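PDB 5CO1: protocadherin-19 isoform 1 from Danio rerio, which mediates calcium-dependent homophilic cell adhesion, robustly when in complex with the cadherin cdh2, and is essential for early neurulation in the anterior neural plate. Local coordinates for residues E126-R138 and S167-E180. Sequence-based numbering, arbitrary orientation.
Sequences ENAPLGYVIALVR and SFSTLLVDGRLDRE
The Arg138 guanidinium meets Ser167 O at its edge, close to its plane. Arg138 NE (3.0 Å) and NH1 both donate to Ser167 O, a side-on grip that fixes the rotation of the group. The contact joins strands 135-140 and 168-173, the antiparallel central pair of one sheet of a cadherin-domain beta sandwich. CG of Arg138 lies anti to the backbone N (chi1 180°), and bends at chi2 and chi3 bring the head back to the backbone of Ser167. The Phe168 ring has Ser167 OG at its edge. Leu136 CD2 approaches the ring obliquely, 3.5 Å from Phe168 CD2, and Phe165 stacks on the ring from the neighbouring strand.

Leu136 and Thr170 form a non-hydrogen-bonded pair, with Leu136 CD1 3.7 Å from Thr170 CB. Leu171 and Val137 point to the other face, toward the strands of the second sheet. Val137 CG2 packs on Ser169 CB at 3.5 Å. Ile134 and Ala135 both face Leu171 in a classic beta bulge. Ile134 N donates to Leu171 O (2.9 Å), and Ala135 O accepts from Leu171 N. Beyond the bulge, Ile134 CG2 lies 3.9 Å from Val173 CG1.

At the far end, Glu126, Asp178 and Glu180 probably bind calcium in the intact protein. The side chain of Asp211 lies close to that of Glu126 and touches Glu180. Glu126 OE1 is 3.0 Å from Glu180 OE1, a closeness of like charges consistent with a site made for cations. The carboxylates of Glu126 and Asp178 are turned 89° apart. Arg179 N reaches Glu126 OE1 at 3.0 Å from above the carboxylate plane, 51° out of it.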
loop_
_atom_site.group_PDB
_atom_site.type_symbol
_atom_site.label_atom_id
_atom_site.label_comp_id
_atom_site.label_asym_id
_atom_site.label_seq_id
_atom_site.Cartn_x
_atom_site.Cartn_y
_atom_site.Cartn_z
ATOM N N GLU A 126 -10.340 23.816 -30.579
ATOM C CA GLU A 126 -9.167 24.658 -30.769
ATOM C C GLU A 126 -9.429 26.089 -30.297
ATOM O O GLU A 126 -8.494 26.826 -29.965
ATOM C CB GLU A 126 -8.716 24.640 -32.227
ATOM C CG GLU A 126 -9.591 25.443 -33.177
ATOM C CD GLU A 126 -8.799 26.080 -34.304
ATOM O OE1 GLU A 126 -8.481 25.375 -35.289
ATOM O OE2 GLU A 126 -8.465 27.280 -34.185
ATOM N N ASN A 127 -10.712 26.437 -30.183
ATOM C CA ASN A 127 -11.125 27.770 -29.748
ATOM C C ASN A 127 -11.080 27.969 -28.225
ATOM O O ASN A 127 -11.372 29.065 -27.744
ATOM C CB ASN A 127 -12.535 28.094 -30.284
ATOM C CG ASN A 127 -12.583 28.160 -31.811
ATOM O OD1 ASN A 127 -11.991 29.055 -32.419
ATOM N ND2 ASN A 127 -13.239 27.176 -32.438
ATOM N N ALA A 128 -10.704 26.938 -27.464
ATOM C CA ALA A 128 -10.638 27.065 -26.009
ATOM C C ALA A 128 -9.455 27.946 -25.607
ATOM O O ALA A 128 -8.376 27.830 -26.179
ATOM C CB ALA A 128 -10.522 25.699 -25.365
ATOM N N PRO A 129 -9.661 28.844 -24.629
ATOM C CA PRO A 129 -8.637 29.845 -24.286
ATOM C C PRO A 129 -7.493 29.304 -23.403
ATOM O O PRO A 129 -7.543 28.159 -22.946
ATOM C CB PRO A 129 -9.445 30.902 -23.515
ATOM C CG PRO A 129 -10.529 30.112 -22.842
ATOM C CD PRO A 129 -10.861 28.960 -23.769
ATOM N N LEU A 130 -6.559 30.185 -23.054
ATOM C CA LEU A 130 -5.480 29.868 -22.117
ATOM C C LEU A 130 -5.949 29.624 -20.664
ATOM O O LEU A 130 -6.040 30.560 -19.855
ATOM C CB LEU A 130 -4.421 30.976 -22.143
ATOM C CG LEU A 130 -3.410 30.890 -23.292
ATOM C CD1 LEU A 130 -4.067 31.101 -24.654
ATOM C CD2 LEU A 130 -2.276 31.882 -23.068
ATOM N N GLY A 131 -6.115 28.351 -20.308
ATOM C CA GLY A 131 -6.595 27.981 -18.987
ATOM C C GLY A 131 -7.698 26.934 -19.001
ATOM O O GLY A 131 -8.091 26.434 -17.938
ATOM N N TYR A 132 -8.212 26.585 -20.177
ATOM C CA TYR A 132 -9.401 25.745 -20.206
ATOM C C TYR A 132 -9.084 24.345 -19.709
ATOM O O TYR A 132 -8.449 23.570 -20.418
ATOM C CB TYR A 132 -9.994 25.666 -21.607
ATOM C CG TYR A 132 -11.180 24.712 -21.733
ATOM C CD1 TYR A 132 -12.483 25.131 -21.455
ATOM C CD2 TYR A 132 -11.003 23.415 -22.232
ATOM C CE1 TYR A 132 -13.567 24.276 -21.656
ATOM C CE2 TYR A 132 -12.076 22.549 -22.429
ATOM C CZ TYR A 132 -13.352 22.978 -22.139
ATOM O OH TYR A 132 -14.397 22.098 -22.320
ATOM N N VAL A 133 -9.619 23.973 -18.552
ATOM C CA VAL A 133 -9.411 22.622 -18.083
ATOM C C VAL A 133 -10.066 21.605 -19.013
ATOM O O VAL A 133 -11.279 21.513 -19.111
ATOM C CB VAL A 133 -9.750 22.385 -16.579
ATOM C CG1 VAL A 133 -9.985 23.693 -15.818
ATOM C CG2 VAL A 133 -10.867 21.362 -16.397
ATOM N N ILE A 134 -9.229 20.797 -19.645
ATOM C CA ILE A 134 -9.685 19.777 -20.567
ATOM C C ILE A 134 -9.950 18.461 -19.827
ATOM O O ILE A 134 -10.870 17.737 -20.184
ATOM C CB ILE A 134 -8.709 19.599 -21.779
ATOM C CG1 ILE A 134 -8.017 18.235 -21.786
ATOM C CG2 ILE A 134 -7.648 20.700 -21.838
ATOM C CD1 ILE A 134 -8.716 17.206 -22.641
ATOM N N ALA A 135 -9.145 18.143 -18.811
ATOM C CA ALA A 135 -9.383 16.939 -17.982
ATOM C C ALA A 135 -8.863 17.095 -16.575
ATOM O O ALA A 135 -8.245 18.102 -16.223
ATOM C CB ALA A 135 -8.767 15.700 -18.615
ATOM N N LEU A 136 -9.137 16.094 -15.756
ATOM C CA LEU A 136 -8.538 16.032 -14.424
ATOM C C LEU A 136 -7.745 14.729 -14.251
ATOM O O LEU A 136 -8.238 13.647 -14.601
ATOM C CB LEU A 136 -9.623 16.169 -13.343
ATOM C CG LEU A 136 -9.335 17.198 -12.237
ATOM C CD1 LEU A 136 -9.387 18.635 -12.756
ATOM C CD2 LEU A 136 -10.287 17.018 -11.069
ATOM N N VAL A 137 -6.491 14.841 -13.807
ATOM C CA VAL A 137 -5.725 13.653 -13.414
ATOM C C VAL A 137 -5.642 13.492 -11.903
ATOM O O VAL A 137 -5.466 14.465 -11.147
ATOM C CB VAL A 137 -4.306 13.604 -14.025
ATOM C CG1 VAL A 137 -4.338 14.041 -15.486
ATOM C CG2 VAL A 137 -3.339 14.453 -13.222
ATOM N N ARG A 138 -5.846 12.254 -11.477
ATOM C CA ARG A 138 -5.638 11.854 -10.090
ATOM C C ARG A 138 -4.543 10.779 -10.023
ATOM O O ARG A 138 -4.607 9.769 -10.732
ATOM C CB ARG A 138 -6.947 11.297 -9.547
ATOM C CG ARG A 138 -6.893 10.825 -8.112
ATOM C CD ARG A 138 -8.186 11.178 -7.408
ATOM N NE ARG A 138 -8.128 12.518 -6.828
ATOM C CZ ARG A 138 -9.193 13.269 -6.573
ATOM N NH1 ARG A 138 -9.051 14.452 -5.984
ATOM N NH2 ARG A 138 -10.398 12.836 -6.913
ATOM N N SER A 167 -4.372 16.979 -3.780
ATOM C CA SER A 167 -5.322 15.899 -4.062
ATOM C C SER A 167 -5.762 15.763 -5.532
ATOM O O SER A 167 -6.475 14.821 -5.879
ATOM C CB SER A 167 -6.548 16.001 -3.148
ATOM O OG SER A 167 -7.420 17.032 -3.570
ATOM N N PHE A 168 -5.325 16.663 -6.407
ATOM C CA PHE A 168 -5.577 16.484 -7.834
ATOM C C PHE A 168 -4.838 17.493 -8.692
ATOM O O PHE A 168 -4.376 18.539 -8.221
ATOM C CB PHE A 168 -7.070 16.566 -8.155
ATOM C CG PHE A 168 -7.634 17.942 -8.007
ATOM C CD1 PHE A 168 -7.832 18.487 -6.752
ATOM C CD2 PHE A 168 -7.878 18.727 -9.119
ATOM C CE1 PHE A 168 -8.313 19.777 -6.605
ATOM C CE2 PHE A 168 -8.365 20.013 -8.982
ATOM C CZ PHE A 168 -8.582 20.541 -7.722
ATOM N N SER A 169 -4.787 17.173 -9.979
ATOM C CA SER A 169 -4.147 18.024 -10.966
ATOM C C SER A 169 -5.072 18.250 -12.165
ATOM O O SER A 169 -5.798 17.355 -12.596
ATOM C CB SER A 169 -2.848 17.372 -11.440
ATOM O OG SER A 169 -1.794 17.669 -10.560
ATOM N N THR A 170 -4.956 19.414 -12.772
ATOM C CA THR A 170 -5.808 19.736 -13.892
ATOM C C THR A 170 -4.986 19.927 -15.162
ATOM O O THR A 170 -3.962 20.615 -15.153
ATOM C CB THR A 170 -6.681 20.967 -13.591
ATOM O OG1 THR A 170 -7.551 21.184 -14.696
ATOM C CG2 THR A 170 -5.850 22.229 -13.351
ATOM N N LEU A 171 -5.380 19.226 -16.217
ATOM C CA LEU A 171 -4.769 19.382 -17.534
ATOM C C LEU A 171 -5.372 20.560 -18.312
ATOM O O LEU A 171 -6.522 20.491 -18.748
ATOM C CB LEU A 171 -4.990 18.100 -18.328
ATOM C CG LEU A 171 -4.232 17.976 -19.648
ATOM C CD1 LEU A 171 -2.723 18.077 -19.453
ATOM C CD2 LEU A 171 -4.586 16.655 -20.305
ATOM N N LEU A 172 -4.598 21.631 -18.490
ATOM C CA LEU A 172 -5.068 22.852 -19.169
ATOM C C LEU A 172 -4.569 22.956 -20.608
ATOM O O LEU A 172 -3.742 22.165 -21.035
ATOM C CB LEU A 172 -4.578 24.088 -18.425
ATOM C CG LEU A 172 -4.778 24.081 -16.920
ATOM C CD1 LEU A 172 -4.396 25.435 -16.335
ATOM C CD2 LEU A 172 -6.217 23.723 -16.578
ATOM N N VAL A 173 -4.985 24.005 -21.310
ATOM C CA VAL A 173 -4.256 24.455 -22.493
ATOM C C VAL A 173 -3.287 25.590 -22.121
ATOM O O VAL A 173 -3.564 26.388 -21.214
ATOM C CB VAL A 173 -5.205 24.869 -23.636
ATOM C CG1 VAL A 173 -6.455 23.989 -23.656
ATOM C CG2 VAL A 173 -5.579 26.334 -23.525
ATOM N N ASP A 174 -2.103 25.565 -22.733
ATOM C CA ASP A 174 -1.008 26.488 -22.397
ATOM C C ASP A 174 -0.531 27.175 -23.663
ATOM O O ASP A 174 0.500 27.844 -23.662
ATOM C CB ASP A 174 0.170 25.725 -21.762
ATOM C CG ASP A 174 1.243 26.657 -21.150
ATOM O OD1 ASP A 174 0.857 27.642 -20.480
ATOM O OD2 ASP A 174 2.469 26.357 -21.278
ATOM N N GLY A 175 -1.286 27.005 -24.745
ATOM C CA GLY A 175 -0.847 27.434 -26.064
ATOM C C GLY A 175 -2.019 27.676 -26.992
ATOM O O GLY A 175 -3.082 27.065 -26.846
ATOM N N ARG A 176 -1.837 28.611 -27.918
ATOM C CA ARG A 176 -2.617 28.640 -29.145
ATOM C C ARG A 176 -2.691 27.229 -29.735
ATOM O O ARG A 176 -1.664 26.590 -29.979
ATOM C CB ARG A 176 -1.982 29.612 -30.154
ATOM C CG ARG A 176 -2.822 29.865 -31.404
ATOM C CD ARG A 176 -3.038 31.349 -31.666
ATOM N NE ARG A 176 -3.846 31.967 -30.612
ATOM C CZ ARG A 176 -4.614 33.045 -30.770
ATOM N NH1 ARG A 176 -4.714 33.642 -31.954
ATOM N NH2 ARG A 176 -5.296 33.528 -29.734
ATOM N N LEU A 177 -3.911 26.726 -29.882
ATOM C CA LEU A 177 -4.171 25.515 -30.652
ATOM C C LEU A 177 -4.861 25.882 -31.949
ATOM O O LEU A 177 -5.615 26.848 -31.986
ATOM C CB LEU A 177 -5.093 24.599 -29.860
ATOM C CG LEU A 177 -4.503 24.068 -28.556
ATOM C CD1 LEU A 177 -5.545 23.961 -27.456
ATOM C CD2 LEU A 177 -3.875 22.717 -28.831
ATOM N N ASP A 178 -4.643 25.086 -32.993
ATOM C CA ASP A 178 -5.578 25.027 -34.130
ATOM C C ASP A 178 -5.510 23.682 -34.842
ATOM O O ASP A 178 -4.443 23.278 -35.305
ATOM C CB ASP A 178 -5.330 26.167 -35.139
ATOM C CG ASP A 178 -3.861 26.344 -35.485
ATOM O OD1 ASP A 178 -2.999 25.871 -34.719
ATOM O OD2 ASP A 178 -3.565 26.968 -36.522
ATOM N N ARG A 179 -6.671 23.053 -35.028
ATOM C CA ARG A 179 -6.744 21.690 -35.579
ATOM C C ARG A 179 -5.923 21.522 -36.871
ATOM O O ARG A 179 -5.592 20.396 -37.245
ATOM C CB ARG A 179 -8.209 21.263 -35.815
ATOM C CG ARG A 179 -8.398 19.752 -35.930
ATOM C CD ARG A 179 -9.837 19.352 -36.220
ATOM N NE ARG A 179 -10.153 19.424 -37.646
ATOM C CZ ARG A 179 -11.374 19.603 -38.146
ATOM N NH1 ARG A 179 -11.543 19.683 -39.461
ATOM N NH2 ARG A 179 -12.430 19.701 -37.344
ATOM N N GLU A 180 -5.565 22.634 -37.518
ATOM C CA GLU A 180 -4.909 22.598 -38.829
ATOM C C GLU A 180 -3.408 22.311 -38.663
ATOM O O GLU A 180 -2.863 21.411 -39.315
ATOM C CB GLU A 180 -5.116 23.910 -39.620
ATOM C CG GLU A 180 -6.215 24.855 -39.124
ATOM C CD GLU A 180 -7.599 24.226 -39.079
ATOM O OE1 GLU A 180 -8.350 24.504 -38.114
ATOM O OE2 GLU A 180 -7.946 23.478 -40.018
#